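Side-chain contacts in Fe2OG dioxygenase domain-containing protein (Pseudomonas putida, PDB 4J25), which probably hydroxylates prolyl residues of protein substrates as a 2-oxoglutarate- and iron-dependent dioxygenase with a double-stranded beta-helix fold: residues A[49-54]-A[106-111]; A[57-62]-A[215-220]. All blocks are in the same frame, centred on the assembly; numbering follows the deposited sequence. Where two conformers were deposited one is given.

Contact 1 (A[49-54]-A[106-111])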
loop_
_atom_site.group_PDB
_atom_site.type_symbol
_atom_site.label_atom_id
_atom_site.label_comp_id
_atom_site.label_asym_id
_atom_site.label_seq_id
_atom_site.Cartn_x
_atom_site.Cartn_y
_atom_site.Cartn_z
ATOM N N HIS A 49 11.051 6.096 0.839
ATOM C CA HIS A 49 12.109 5.262 0.281
ATOM C C HIS A 49 12.056 3.826 0.810
ATOM O O HIS A 49 13.068 3.269 1.243
ATOM C CB HIS A 49 13.457 5.904 0.580
ATOM C CG HIS A 49 13.542 7.328 0.128
ATOM N ND1 HIS A 49 13.269 7.711 -1.169
ATOM C CD2 HIS A 49 13.841 8.463 0.801
ATOM C CE1 HIS A 49 13.419 9.019 -1.281
ATOM N NE2 HIS A 49 13.765 9.500 -0.100
ATOM N N PHE A 50 10.868 3.230 0.755
ATOM C CA PHE A 50 10.674 1.868 1.238
ATOM C C PHE A 50 11.482 0.858 0.413
ATOM O O PHE A 50 11.916 -0.174 0.921
ATOM C CB PHE A 50 9.184 1.500 1.241
ATOM C CG PHE A 50 8.913 0.166 1.857
ATOM C CD1 PHE A 50 9.084 -0.021 3.212
ATOM C CD2 PHE A 50 8.537 -0.916 1.065
ATOM C CE1 PHE A 50 8.866 -1.274 3.792
ATOM C CE2 PHE A 50 8.316 -2.157 1.628
ATOM C CZ PHE A 50 8.480 -2.334 3.006
ATOM N N LEU A 51 11.704 1.180 -0.853
ATOM C CA LEU A 51 12.438 0.293 -1.734
ATOM C C LEU A 51 13.427 1.110 -2.550
ATOM O O LEU A 51 13.222 2.303 -2.762
ATOM C CB LEU A 51 11.468 -0.463 -2.646
ATOM C CG LEU A 51 10.510 -1.427 -1.933
ATOM C CD1 LEU A 51 9.478 -1.958 -2.908
ATOM C CD2 LEU A 51 11.235 -2.585 -1.253
ATOM N N PRO A 52 14.511 0.476 -3.006
ATOM C CA PRO A 52 15.484 1.249 -3.781
ATOM C C PRO A 52 14.863 1.830 -5.046
ATOM O O PRO A 52 13.966 1.233 -5.628
ATOM C CB PRO A 52 16.578 0.224 -4.111
ATOM C CG PRO A 52 15.943 -1.113 -3.928
ATOM C CD PRO A 52 14.870 -0.948 -2.901
ATOM N N ALA A 53 15.355 2.990 -5.469
ATOM C CA ALA A 53 14.762 3.704 -6.590
ATOM C C ALA A 53 14.646 2.877 -7.875
ATOM O O ALA A 53 13.670 3.026 -8.603
ATOM C CB ALA A 53 15.531 4.989 -6.848
ATOM N N ASP A 54 15.621 2.021 -8.175
ATOM C CA ASP A 54 15.580 1.269 -9.436
ATOM C C ASP A 54 14.407 0.290 -9.450
ATOM O O ASP A 54 13.803 0.070 -10.503
ATOM C CB ASP A 54 16.901 0.530 -9.717
ATOM C CG ASP A 54 17.934 1.418 -10.398
ATOM O OD1 ASP A 54 17.738 2.653 -10.424
ATOM O OD2 ASP A 54 18.944 0.875 -10.915
ATOM N N ASP A 106 7.953 -9.723 -7.896
ATOM C CA ASP A 106 8.410 -10.818 -7.044
ATOM C C ASP A 106 9.152 -10.253 -5.849
ATOM O O ASP A 106 9.015 -10.741 -4.725
ATOM C CB ASP A 106 9.352 -11.771 -7.803
ATOM C CG ASP A 106 8.623 -12.738 -8.721
ATOM O OD1 ASP A 106 7.406 -12.592 -8.936
ATOM O OD2 ASP A 106 9.287 -13.656 -9.244
ATOM N N GLN A 107 9.955 -9.228 -6.100
ATOM C CA GLN A 107 10.711 -8.581 -5.046
ATOM C C GLN A 107 9.773 -7.800 -4.101
ATOM O O GLN A 107 9.981 -7.770 -2.894
ATOM C CB GLN A 107 11.745 -7.657 -5.656
ATOM C CG GLN A 107 12.848 -8.394 -6.410
ATOM C CD GLN A 107 14.000 -7.479 -6.777
ATOM O OE1 GLN A 107 14.343 -6.563 -6.031
ATOM N NE2 GLN A 107 14.603 -7.723 -7.931
ATOM N N TYR A 108 8.744 -7.175 -4.656
ATOM C CA TYR A 108 7.769 -6.480 -3.818
ATOM C C TYR A 108 7.067 -7.466 -2.897
ATOM O O TYR A 108 6.919 -7.203 -1.709
ATOM C CB TYR A 108 6.741 -5.727 -4.656
ATOM C CG TYR A 108 5.811 -4.897 -3.798
ATOM C CD1 TYR A 108 6.316 -3.907 -2.974
ATOM C CD2 TYR A 108 4.430 -5.113 -3.805
ATOM C CE1 TYR A 108 5.478 -3.140 -2.178
ATOM C CE2 TYR A 108 3.586 -4.343 -3.016
ATOM C CZ TYR A 108 4.125 -3.363 -2.204
ATOM O OH TYR A 108 3.306 -2.591 -1.418
ATOM N N LEU A 109 6.636 -8.599 -3.447
ATOM C CA LEU A 109 5.945 -9.616 -2.656
ATOM C C LEU A 109 6.844 -10.197 -1.574
ATOM O O LEU A 109 6.380 -10.486 -0.478
ATOM C CB LEU A 109 5.398 -10.744 -3.528
ATOM C CG LEU A 109 4.382 -10.314 -4.585
ATOM C CD1 LEU A 109 3.990 -11.533 -5.430
ATOM C CD2 LEU A 109 3.150 -9.634 -3.965
ATOM N N ALA A 110 8.129 -10.363 -1.871
ATOM C CA ALA A 110 9.046 -10.912 -0.884
ATOM C C ALA A 110 9.160 -9.962 0.303
ATOM O O ALA A 110 9.136 -10.402 1.453
ATOM C CB ALA A 110 10.411 -11.211 -1.502
ATOM N N ALA A 111 9.220 -8.658 0.039
ATOM C CA ALA A 111 9.307 -7.677 1.121
ATOM C C ALA A 111 8.007 -7.626 1.933
ATOM O O ALA A 111 8.034 -7.505 3.169
ATOM C CB ALA A 111 9.631 -6.293 0.567
#

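Contact 2 (A[57-62]-A[215-220]). With OGA (N-oxalylglycine), chain J.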
loop_
_atom_site.group_PDB
_atom_site.type_symbol
_atom_site.label_atom_id
_atom_site.label_comp_id
_atom_site.label_asym_id
_atom_site.label_seq_id
_atom_site.Cartn_x
_atom_site.Cartn_y
_atom_site.Cartn_z
ATOM N N ARG A 57 11.127 2.201 -9.915
ATOM C CA ARG A 57 10.966 2.547 -11.331
ATOM C C ARG A 57 10.497 1.361 -12.148
ATOM O O ARG A 57 9.659 1.514 -13.036
ATOM C CB ARG A 57 12.257 3.100 -11.935
ATOM C CG ARG A 57 12.589 4.483 -11.453
ATOM C CD ARG A 57 13.642 5.143 -12.330
ATOM N NE ARG A 57 14.362 6.154 -11.575
ATOM C CZ ARG A 57 15.395 5.900 -10.778
ATOM N NH1 ARG A 57 15.846 4.659 -10.644
ATOM N NH2 ARG A 57 15.986 6.890 -10.117
ATOM N N ALA A 58 11.027 0.180 -11.833
ATOM C CA ALA A 58 10.622 -1.052 -12.509
ATOM C C ALA A 58 9.152 -1.393 -12.214
ATOM O O ALA A 58 8.438 -1.936 -13.069
ATOM C CB ALA A 58 11.528 -2.191 -12.085
ATOM N N LEU A 59 8.706 -1.080 -10.998
ATOM C CA LEU A 59 7.308 -1.256 -10.614
ATOM C C LEU A 59 6.424 -0.259 -11.342
ATOM O O LEU A 59 5.352 -0.614 -11.800
ATOM C CB LEU A 59 7.147 -1.111 -9.093
ATOM C CG LEU A 59 7.699 -2.287 -8.284
ATOM C CD1 LEU A 59 7.706 -2.013 -6.788
ATOM C CD2 LEU A 59 6.906 -3.553 -8.578
ATOM N N ALA A 60 6.871 0.992 -11.440
ATOM C CA ALA A 60 6.158 1.985 -12.236
ATOM C C ALA A 60 5.999 1.485 -13.671
ATOM O O ALA A 60 4.936 1.619 -14.273
ATOM C CB ALA A 60 6.886 3.328 -12.207
ATOM N N ALA A 61 7.051 0.873 -14.204
ATOM C CA ALA A 61 7.030 0.365 -15.571
ATOM C C ALA A 61 6.019 -0.767 -15.742
ATOM O O ALA A 61 5.321 -0.835 -16.760
ATOM C CB ALA A 61 8.443 -0.109 -16.000
ATOM N N GLU A 62 5.952 -1.659 -14.760
ATOM C CA GLU A 62 5.002 -2.767 -14.804
ATOM C C GLU A 62 3.577 -2.255 -14.645
ATOM O O GLU A 62 2.644 -2.788 -15.235
ATOM C CB GLU A 62 5.330 -3.771 -13.707
ATOM C CG GLU A 62 4.425 -4.978 -13.655
ATOM C CD GLU A 62 4.523 -5.865 -14.886
ATOM O OE1 GLU A 62 5.429 -5.637 -15.715
ATOM O OE2 GLU A 62 3.687 -6.784 -15.027
ATOM N N LEU A 215 0.164 6.841 -10.241
ATOM C CA LEU A 215 0.467 5.419 -10.192
ATOM C C LEU A 215 0.685 4.894 -8.782
ATOM O O LEU A 215 1.387 5.522 -7.987
ATOM C CB LEU A 215 1.735 5.147 -10.991
ATOM C CG LEU A 215 1.784 5.540 -12.459
ATOM C CD1 LEU A 215 3.056 4.949 -13.061
ATOM C CD2 LEU A 215 0.584 5.075 -13.205
ATOM N N SER A 216 0.106 3.731 -8.485
ATOM C CA SER A 216 0.306 3.087 -7.183
ATOM C C SER A 216 0.211 1.560 -7.256
ATOM O O SER A 216 -0.219 0.995 -8.253
ATOM C CB SER A 216 -0.740 3.579 -6.191
ATOM O OG SER A 216 -2.025 3.317 -6.703
ATOM N N LEU A 217 0.636 0.910 -6.182
ATOM C CA LEU A 217 0.511 -0.532 -6.020
ATOM C C LEU A 217 -0.206 -0.703 -4.682
ATOM O O LEU A 217 0.337 -0.399 -3.627
ATOM C CB LEU A 217 1.900 -1.165 -6.027
ATOM C CG LEU A 217 2.063 -2.678 -5.981
ATOM C CD1 LEU A 217 1.204 -3.361 -7.013
ATOM C CD2 LEU A 217 3.523 -3.042 -6.189
ATOM N N THR A 218 -1.454 -1.147 -4.764
ATOM C CA THR A 218 -2.334 -1.196 -3.612
ATOM C C THR A 218 -2.627 -2.648 -3.221
ATOM O O THR A 218 -2.770 -3.518 -4.082
ATOM C CB THR A 218 -3.636 -0.431 -3.908
ATOM O OG1 THR A 218 -4.405 -0.306 -2.709
ATOM C CG2 THR A 218 -4.452 -1.134 -4.986
ATOM N N GLY A 219 -2.705 -2.912 -1.920
ATOM C CA GLY A 219 -2.883 -4.267 -1.452
ATOM C C GLY A 219 -3.427 -4.379 -0.039
ATOM O O GLY A 219 -3.604 -3.369 0.653
ATOM N N TRP A 220 -3.637 -5.624 0.387
ATOM C CA TRP A 220 -4.213 -5.932 1.706
ATOM C C TRP A 220 -3.667 -7.230 2.221
ATOM O O TRP A 220 -3.549 -8.210 1.462
ATOM C CB TRP A 220 -5.738 -6.017 1.621
ATOM C CG TRP A 220 -6.299 -4.742 1.136
ATOM C CD1 TRP A 220 -6.625 -3.651 1.882
ATOM C CD2 TRP A 220 -6.548 -4.391 -0.228
ATOM N NE1 TRP A 220 -7.071 -2.645 1.067
ATOM C CE2 TRP A 220 -7.016 -3.071 -0.237
ATOM C CE3 TRP A 220 -6.392 -5.064 -1.448
ATOM C CZ2 TRP A 220 -7.360 -2.416 -1.409
ATOM C CZ3 TRP A 220 -6.721 -4.420 -2.601
ATOM C CH2 TRP A 220 -7.204 -3.107 -2.582
HETATM C C1 OGA J . -7.857 1.721 -2.342
HETATM C C2 OGA J . -7.303 3.051 -1.934
HETATM C C4 OGA J . -5.598 4.825 -2.147
HETATM C C5 OGA J . -4.368 5.208 -2.898
HETATM O O1 OGA J . -7.408 1.198 -3.402
HETATM O O2 OGA J . -8.738 1.130 -1.621
HETATM O "O2'" OGA J . -7.860 3.695 -1.057
HETATM O O3 OGA J . -3.524 5.960 -2.352
HETATM N N1 OGA J . -6.110 3.564 -2.568
HETATM O O4 OGA J . -4.168 4.787 -4.068
#

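Contact 1 (A[49-54]-A[106-111])
In the apolar layer between the flanking helices and the larger antiparallel sheet of this double-stranded beta-helix, Leu51 meets Tyr108. Leu51 belongs to the loop that leads from strand 44-47 into helix 53-67, just ahead of Pro52 at the N-cap; Tyr108 and Ala111 lie one turn apart on helix 103-123.

The closest touch is between Leu51 CD1 and Tyr108 CD1, 3.7 Å apart. The methyl arrives at the edge of the phenol ring, near its plane, and the two side chains cross at about a right angle. The tyrosine ring reaches this place because CG stands anti to the backbone N (chi1 -174°), which carries the end of the side chain closer to the loop than its first bond alone would suggest. The other methyl of the same leucine, CD2, lies 4.4 Å from Ala111 CB, so the forked end of Leu51 spans two residues of the helix. Phe50 adds a looser touch: its CE2 comes within 4.5 Å of Ala111 CB, with the methyl set obliquely to the phenyl ring.

The sheet closes the layer from beneath, since Leu162 of strand 156-163 touches both Leu51 and Tyr108, while Leu195 of strand 195-199 touches both Phe50 and Tyr108. A backbone hydrogen bond joins Phe50 to Gly193 of the same chain, just ahead of strand 195-199.

All four touching residues are buried, and no hydrogen bond or salt bridge joins the two segments. Their association therefore rests on the fit of methyl groups against each other and against the two aromatic rings and on the exclusion of water, with no directional polar bond between loop and helix to fix it.

Contact 2 (A[57-62]-A[215-220])
Leu59 and Leu217 cross at about a right angle where helix 53-67 packs on strand 214-222 of the double-stranded beta-helix. Their meeting is branch to branch: Leu59 CD2 lies 4.2 Å from Leu217 CD2. The helix leucine has CG beside its backbone N, whereas Leu217 holds CG anti to the backbone N (chi1 -175°), and from these different settings the two forks converge.

One residue further along the helix, Ala60 offers a small methyl instead of a branched chain. Leu215 CD1 lies 4.2 Å from Ala60 CB and also rests against the helix backbone. Leu162 and Leu164 extend this apolar layer around Leu59.

The strand separates two environments. Leu215 and Leu217 serve the helix, while Ser216, Thr218 and Trp220 belong to the pocket of N-oxalylglycine. The indole presents its edge to the ligand in plane, with CZ2 3.8 Å from ligand O2, and Trp220 NE1 is hydrogen-bonded to Asp148, a manganese ligand; this second-shell bond probably steadies the carboxylate. Against the helix, the nearest approach is to a backbone oxygen: Leu215 CD1 stands 4.0 Å from Ala60 O.

How the contacts relate
Contacts 1 and 2 have centres about 10 Å apart and form one continuous apolar layer on the helix-covered face of the larger sheet. Both involve helix 53-67: the loop leading into it serves contact 1, its second turn contact 2. Along the chain the segments alternate, 49-54, 57-62, 106-111 and 215-220, so the two pairings interlock. They touch directly, through a tight approach of Tyr108 CD2 to Leu217 CD2 (3.3 Å) and a looser one of Leu51 CD1 to Leu59 CD1 (4.3 Å). Helix 103-123 and strand 214-222 thus share a core with helix 53-67, and the strand's other face lines the N-oxalylglycine pocket, linking the helical cover to the active-site framework.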